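Long-range contact in hypothetical protein, GDSL-like Lipase/Acylhydrolase family protein (Bacteroides uniformis, PDB 4M8K), which probably hydrolyses ester bonds, like other GDSL-type lipases and acylhydrolases, on a substrate not yet known: residues T63-F74 and M211-V222. Numbering follows the deposited sequence. Where two conformers were deposited one is given.
Sequences TWWYRFIHEHGF and MQSIDAQVWESV
Two carboxylates, E71 and D215, meet with E71 OE1 only 2.5 Å from D215 OD2, a spacing that suggests one of the acids holds a proton. R67 gathers them. Its NE gives D215 OD2 a bent hydrogen bond (3.0 Å, 140° at the hydrogen) that reaches the oxygen's anti side, while E71 OE2 lies over one face of the guanidinium and interacts by charge alone. The opposite face is covered by Q212, whose CG sits over its centre and whose amide stacks nearly parallel. A chi1 of 167° swings the D215 carboxylate away from its own amide nitrogen and in as a knob among W64, R67, F68 and E71.

Next to the acid pair, H72 and W219 stack face to face, the imidazole centroid 3.6 Å from that of the indole's five-membered ring and the planes 9° apart; E71 CB backs the other imidazole face.

Deeper toward the sheet the packing is apolar. W64 enters a hole formed by M211, I214, D215 and V218, with I214 CG2 3.6 Å from W64 CG and the selenium of the selenomethionine M211 at the indole edge, while F68 CE1 meets V218 CG1 at 3.5 Å. W64 and V218 also touch I169 of the central parallel sheet, so helices 64-71 and 208-222 pack together on it. Acids this close would tend to raise one carboxyl pKa, an effect R67 would partly offset, so the attraction probably varies with pH.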
loop_
_atom_site.group_PDB
_atom_site.type_symbol
_atom_site.label_atom_id
_atom_site.label_comp_id
_atom_site.label_asym_id
_atom_site.label_seq_id
_atom_site.Cartn_x
_atom_site.Cartn_y
_atom_site.Cartn_z
ATOM N N THR A 63 -9.041 -5.483 -10.370
ATOM C CA THR A 63 -8.092 -4.803 -9.457
ATOM C C THR A 63 -6.671 -5.370 -9.627
ATOM O O THR A 63 -6.528 -6.567 -9.926
ATOM C CB THR A 63 -8.510 -4.890 -7.956
ATOM O OG1 THR A 63 -8.463 -6.246 -7.501
ATOM C CG2 THR A 63 -9.928 -4.325 -7.769
ATOM N N TRP A 64 -5.645 -4.560 -9.348
ATOM C CA TRP A 64 -4.260 -4.960 -9.561
ATOM C C TRP A 64 -3.933 -6.168 -8.708
ATOM O O TRP A 64 -3.208 -7.050 -9.140
ATOM C CB TRP A 64 -3.255 -3.817 -9.286
ATOM C CG TRP A 64 -3.055 -3.444 -7.815
ATOM C CD1 TRP A 64 -3.707 -2.501 -7.128
ATOM C CD2 TRP A 64 -2.135 -4.044 -6.916
ATOM N NE1 TRP A 64 -3.257 -2.438 -5.821
ATOM C CE2 TRP A 64 -2.309 -3.416 -5.659
ATOM C CE3 TRP A 64 -1.210 -5.104 -7.034
ATOM C CZ2 TRP A 64 -1.568 -3.788 -4.520
ATOM C CZ3 TRP A 64 -0.474 -5.453 -5.931
ATOM C CH2 TRP A 64 -0.683 -4.819 -4.657
ATOM N N TRP A 65 -4.450 -6.189 -7.469
ATOM C CA TRP A 65 -4.022 -7.174 -6.456
ATOM C C TRP A 65 -4.704 -8.534 -6.646
ATOM O O TRP A 65 -4.100 -9.575 -6.363
ATOM C CB TRP A 65 -4.192 -6.634 -4.991
ATOM C CG TRP A 65 -5.511 -6.071 -4.738
ATOM C CD1 TRP A 65 -5.894 -4.807 -4.985
ATOM C CD2 TRP A 65 -6.667 -6.784 -4.353
ATOM N NE1 TRP A 65 -7.250 -4.675 -4.769
ATOM C CE2 TRP A 65 -7.736 -5.878 -4.353
ATOM C CE3 TRP A 65 -6.910 -8.112 -3.981
ATOM C CZ2 TRP A 65 -9.042 -6.247 -3.986
ATOM C CZ3 TRP A 65 -8.220 -8.481 -3.595
ATOM C CH2 TRP A 65 -9.247 -7.537 -3.590
ATOM N N TYR A 66 -5.979 -8.505 -7.046
ATOM C CA TYR A 66 -6.742 -9.695 -7.342
ATOM C C TYR A 66 -6.099 -10.391 -8.532
ATOM O O TYR A 66 -5.885 -11.613 -8.519
ATOM C CB TYR A 66 -8.193 -9.359 -7.633
ATOM C CG TYR A 66 -9.030 -10.583 -7.822
ATOM C CD1 TYR A 66 -8.976 -11.300 -9.006
ATOM C CD2 TYR A 66 -9.869 -11.044 -6.805
ATOM C CE1 TYR A 66 -9.730 -12.425 -9.173
ATOM C CE2 TYR A 66 -10.637 -12.176 -6.969
ATOM C CZ TYR A 66 -10.548 -12.858 -8.155
ATOM O OH TYR A 66 -11.260 -13.996 -8.334
ATOM N N ARG A 67 -5.742 -9.592 -9.534
ATOM C CA ARG A 67 -5.036 -10.062 -10.708
ATOM C C ARG A 67 -3.724 -10.641 -10.317
ATOM O O ARG A 67 -3.392 -11.770 -10.693
ATOM C CB ARG A 67 -4.828 -8.934 -11.721
ATOM C CG ARG A 67 -6.080 -8.572 -12.507
ATOM C CD ARG A 67 -5.772 -7.465 -13.519
ATOM N NE ARG A 67 -4.687 -7.808 -14.457
ATOM C CZ ARG A 67 -4.877 -8.393 -15.643
ATOM N NH1 ARG A 67 -6.084 -8.736 -16.052
ATOM N NH2 ARG A 67 -3.859 -8.636 -16.413
ATOM N N PHE A 68 -2.963 -9.885 -9.542
ATOM C CA PHE A 68 -1.625 -10.350 -9.121
ATOM C C PHE A 68 -1.717 -11.684 -8.378
ATOM O O PHE A 68 -0.956 -12.628 -8.637
ATOM C CB PHE A 68 -0.938 -9.299 -8.284
ATOM C CG PHE A 68 0.392 -9.705 -7.737
ATOM C CD1 PHE A 68 1.540 -9.519 -8.466
ATOM C CD2 PHE A 68 0.485 -10.214 -6.473
ATOM C CE1 PHE A 68 2.784 -9.808 -7.943
ATOM C CE2 PHE A 68 1.739 -10.558 -5.951
ATOM C CZ PHE A 68 2.883 -10.356 -6.686
ATOM N N ILE A 69 -2.671 -11.784 -7.483
ATOM C CA ILE A 69 -2.776 -12.995 -6.667
ATOM C C ILE A 69 -3.223 -14.188 -7.507
ATOM O O ILE A 69 -2.596 -15.229 -7.443
ATOM C CB ILE A 69 -3.628 -12.740 -5.410
ATOM C CG1 ILE A 69 -2.794 -11.916 -4.419
ATOM C CG2 ILE A 69 -4.035 -14.044 -4.737
ATOM C CD1 ILE A 69 -3.632 -11.248 -3.361
ATOM N N HIS A 70 -4.244 -14.019 -8.320
ATOM C CA HIS A 70 -4.838 -15.145 -9.034
ATOM C C HIS A 70 -4.023 -15.575 -10.243
ATOM O O HIS A 70 -4.056 -16.725 -10.620
ATOM C CB HIS A 70 -6.293 -14.825 -9.355
ATOM C CG HIS A 70 -7.145 -14.773 -8.116
ATOM N ND1 HIS A 70 -8.029 -15.772 -7.778
ATOM C CD2 HIS A 70 -7.191 -13.876 -7.096
ATOM C CE1 HIS A 70 -8.608 -15.481 -6.625
ATOM N NE2 HIS A 70 -8.119 -14.335 -6.191
ATOM N N GLU A 71 -3.197 -14.687 -10.774
ATOM C CA GLU A 71 -2.387 -15.023 -11.921
ATOM C C GLU A 71 -1.145 -15.785 -11.530
ATOM O O GLU A 71 -0.603 -16.473 -12.354
ATOM C CB GLU A 71 -1.953 -13.774 -12.703
ATOM C CG GLU A 71 -3.065 -13.191 -13.560
ATOM C CD GLU A 71 -2.936 -11.697 -13.804
ATOM O OE1 GLU A 71 -1.856 -11.091 -13.539
ATOM O OE2 GLU A 71 -3.961 -11.116 -14.210
ATOM N N HIS A 72 -0.688 -15.677 -10.289
ATOM C CA HIS A 72 0.682 -16.118 -9.971
ATOM C C HIS A 72 0.781 -17.142 -8.818
ATOM O O HIS A 72 1.840 -17.304 -8.231
ATOM C CB HIS A 72 1.536 -14.882 -9.666
ATOM C CG HIS A 72 1.611 -13.923 -10.813
ATOM N ND1 HIS A 72 2.139 -14.280 -12.031
ATOM C CD2 HIS A 72 1.221 -12.637 -10.942
ATOM C CE1 HIS A 72 2.058 -13.268 -12.868
ATOM N NE2 HIS A 72 1.500 -12.258 -12.239
ATOM N N GLY A 73 -0.317 -17.796 -8.490
ATOM C CA GLY A 73 -0.273 -18.942 -7.557
ATOM C C GLY A 73 -0.221 -18.550 -6.091
ATOM O O GLY A 73 0.314 -19.287 -5.251
ATOM N N PHE A 74 -0.755 -17.372 -5.778
ATOM C CA PHE A 74 -0.717 -16.903 -4.406
ATOM C C PHE A 74 -2.077 -17.091 -3.797
ATOM O O PHE A 74 -3.029 -17.396 -4.458
ATOM C CB PHE A 74 -0.331 -15.422 -4.366
ATOM C CG PHE A 74 1.101 -15.161 -4.767
ATOM C CD1 PHE A 74 2.141 -15.857 -4.189
ATOM C CD2 PHE A 74 1.402 -14.222 -5.758
ATOM C CE1 PHE A 74 3.457 -15.645 -4.575
ATOM C CE2 PHE A 74 2.733 -13.986 -6.133
ATOM C CZ PHE A 74 3.765 -14.685 -5.532
HETATM N N MSE A 211 -4.705 -0.704 -13.702
HETATM C CA MSE A 211 -4.626 -1.850 -12.785
HETATM C C MSE A 211 -3.801 -2.974 -13.379
HETATM O O MSE A 211 -3.023 -3.627 -12.654
HETATM C CB MSE A 211 -6.008 -2.397 -12.450
HETATM C CG MSE A 211 -6.869 -1.527 -11.613
HETATM SE SE MSE A 211 -6.110 -1.183 -9.818
HETATM C CE MSE A 211 -7.696 -0.365 -8.994
ATOM N N GLN A 212 -3.934 -3.198 -14.692
ATOM C CA GLN A 212 -3.126 -4.215 -15.362
ATOM C C GLN A 212 -1.666 -3.879 -15.330
ATOM O O GLN A 212 -0.815 -4.756 -15.109
ATOM C CB GLN A 212 -3.544 -4.410 -16.813
ATOM C CG GLN A 212 -4.970 -4.929 -16.976
ATOM C CD GLN A 212 -5.234 -5.487 -18.372
ATOM O OE1 GLN A 212 -4.357 -5.490 -19.230
ATOM N NE2 GLN A 212 -6.441 -5.960 -18.595
ATOM N N SER A 213 -1.371 -2.607 -15.561
ATOM C CA SER A 213 0.025 -2.145 -15.541
ATOM C C SER A 213 0.633 -2.321 -14.162
ATOM O O SER A 213 1.825 -2.703 -14.046
ATOM C CB SER A 213 0.107 -0.685 -16.020
ATOM O OG SER A 213 -0.397 -0.572 -17.346
ATOM N N ILE A 214 -0.139 -2.003 -13.115
ATOM C CA ILE A 214 0.363 -2.160 -11.723
ATOM C C ILE A 214 0.676 -3.630 -11.437
ATOM O O ILE A 214 1.778 -3.972 -11.005
ATOM C CB ILE A 214 -0.590 -1.624 -10.643
ATOM C CG1 ILE A 214 -0.759 -0.107 -10.785
ATOM C CG2 ILE A 214 -0.059 -1.997 -9.264
ATOM C CD1 ILE A 214 -1.889 0.468 -9.928
ATOM N N ASP A 215 -0.296 -4.481 -11.704
ATOM C CA ASP A 215 -0.117 -5.962 -11.635
ATOM C C ASP A 215 1.171 -6.373 -12.308
ATOM O O ASP A 215 2.045 -6.975 -11.673
ATOM C CB ASP A 215 -1.369 -6.643 -12.235
ATOM C CG ASP A 215 -1.213 -8.150 -12.519
ATOM O OD1 ASP A 215 -0.404 -8.841 -11.896
ATOM O OD2 ASP A 215 -1.927 -8.587 -13.440
ATOM N N ALA A 216 1.341 -5.975 -13.575
ATOM C CA ALA A 216 2.500 -6.409 -14.334
ATOM C C ALA A 216 3.791 -5.876 -13.735
ATOM O O ALA A 216 4.742 -6.629 -13.615
ATOM C CB ALA A 216 2.406 -6.028 -15.820
ATOM N N GLN A 217 3.804 -4.609 -13.327
ATOM C CA GLN A 217 5.010 -4.023 -12.781
ATOM C C GLN A 217 5.386 -4.585 -11.405
ATOM O O GLN A 217 6.567 -4.738 -11.113
ATOM C CB GLN A 217 4.892 -2.485 -12.727
ATOM C CG GLN A 217 5.073 -1.875 -14.096
ATOM C CD GLN A 217 4.773 -0.395 -14.136
ATOM O OE1 GLN A 217 5.166 0.371 -13.243
ATOM N NE2 GLN A 217 4.075 0.026 -15.196
ATOM N N VAL A 218 4.397 -4.855 -10.548
ATOM C CA VAL A 218 4.672 -5.539 -9.269
ATOM C C VAL A 218 5.303 -6.924 -9.558
ATOM O O VAL A 218 6.325 -7.296 -8.956
ATOM C CB VAL A 218 3.405 -5.615 -8.377
ATOM C CG1 VAL A 218 3.636 -6.496 -7.162
ATOM C CG2 VAL A 218 2.984 -4.215 -7.926
ATOM N N TRP A 219 4.749 -7.655 -10.520
ATOM C CA TRP A 219 5.244 -9.001 -10.834
ATOM C C TRP A 219 6.665 -8.951 -11.396
ATOM O O TRP A 219 7.493 -9.753 -10.993
ATOM C CB TRP A 219 4.282 -9.756 -11.780
ATOM C CG TRP A 219 4.744 -11.153 -12.181
ATOM C CD1 TRP A 219 5.065 -11.580 -13.445
ATOM C CD2 TRP A 219 4.982 -12.266 -11.318
ATOM N NE1 TRP A 219 5.474 -12.880 -13.413
ATOM C CE2 TRP A 219 5.416 -13.339 -12.129
ATOM C CE3 TRP A 219 4.852 -12.472 -9.944
ATOM C CZ2 TRP A 219 5.711 -14.585 -11.613
ATOM C CZ3 TRP A 219 5.159 -13.708 -9.433
ATOM C CH2 TRP A 219 5.588 -14.749 -10.262
ATOM N N GLU A 220 6.987 -7.951 -12.218
ATOM C CA GLU A 220 8.374 -7.744 -12.647
ATOM C C GLU A 220 9.351 -7.744 -11.471
ATOM O O GLU A 220 10.435 -8.293 -11.580
ATOM C CB GLU A 220 8.536 -6.425 -13.431
ATOM C CG GLU A 220 7.994 -6.397 -14.864
ATOM C CD GLU A 220 7.938 -4.969 -15.452
ATOM O OE1 GLU A 220 8.773 -4.142 -15.036
ATOM O OE2 GLU A 220 7.055 -4.647 -16.303
ATOM N N SER A 221 8.998 -7.111 -10.352
ATOM C CA SER A 221 9.928 -6.992 -9.225
ATOM C C SER A 221 9.870 -8.214 -8.309
ATOM O O SER A 221 10.885 -8.678 -7.816
ATOM C CB SER A 221 9.623 -5.708 -8.465
ATOM O OG SER A 221 9.789 -4.626 -9.356
ATOM N N VAL A 222 8.681 -8.750 -8.092
ATOM C CA VAL A 222 8.530 -9.845 -7.142
ATOM C C VAL A 222 9.046 -11.193 -7.711
ATOM O O VAL A 222 9.597 -11.994 -6.963
ATOM C CB VAL A 222 7.064 -9.942 -6.664
ATOM C CG1 VAL A 222 6.803 -11.157 -5.786
ATOM C CG2 VAL A 222 6.666 -8.691 -5.863
#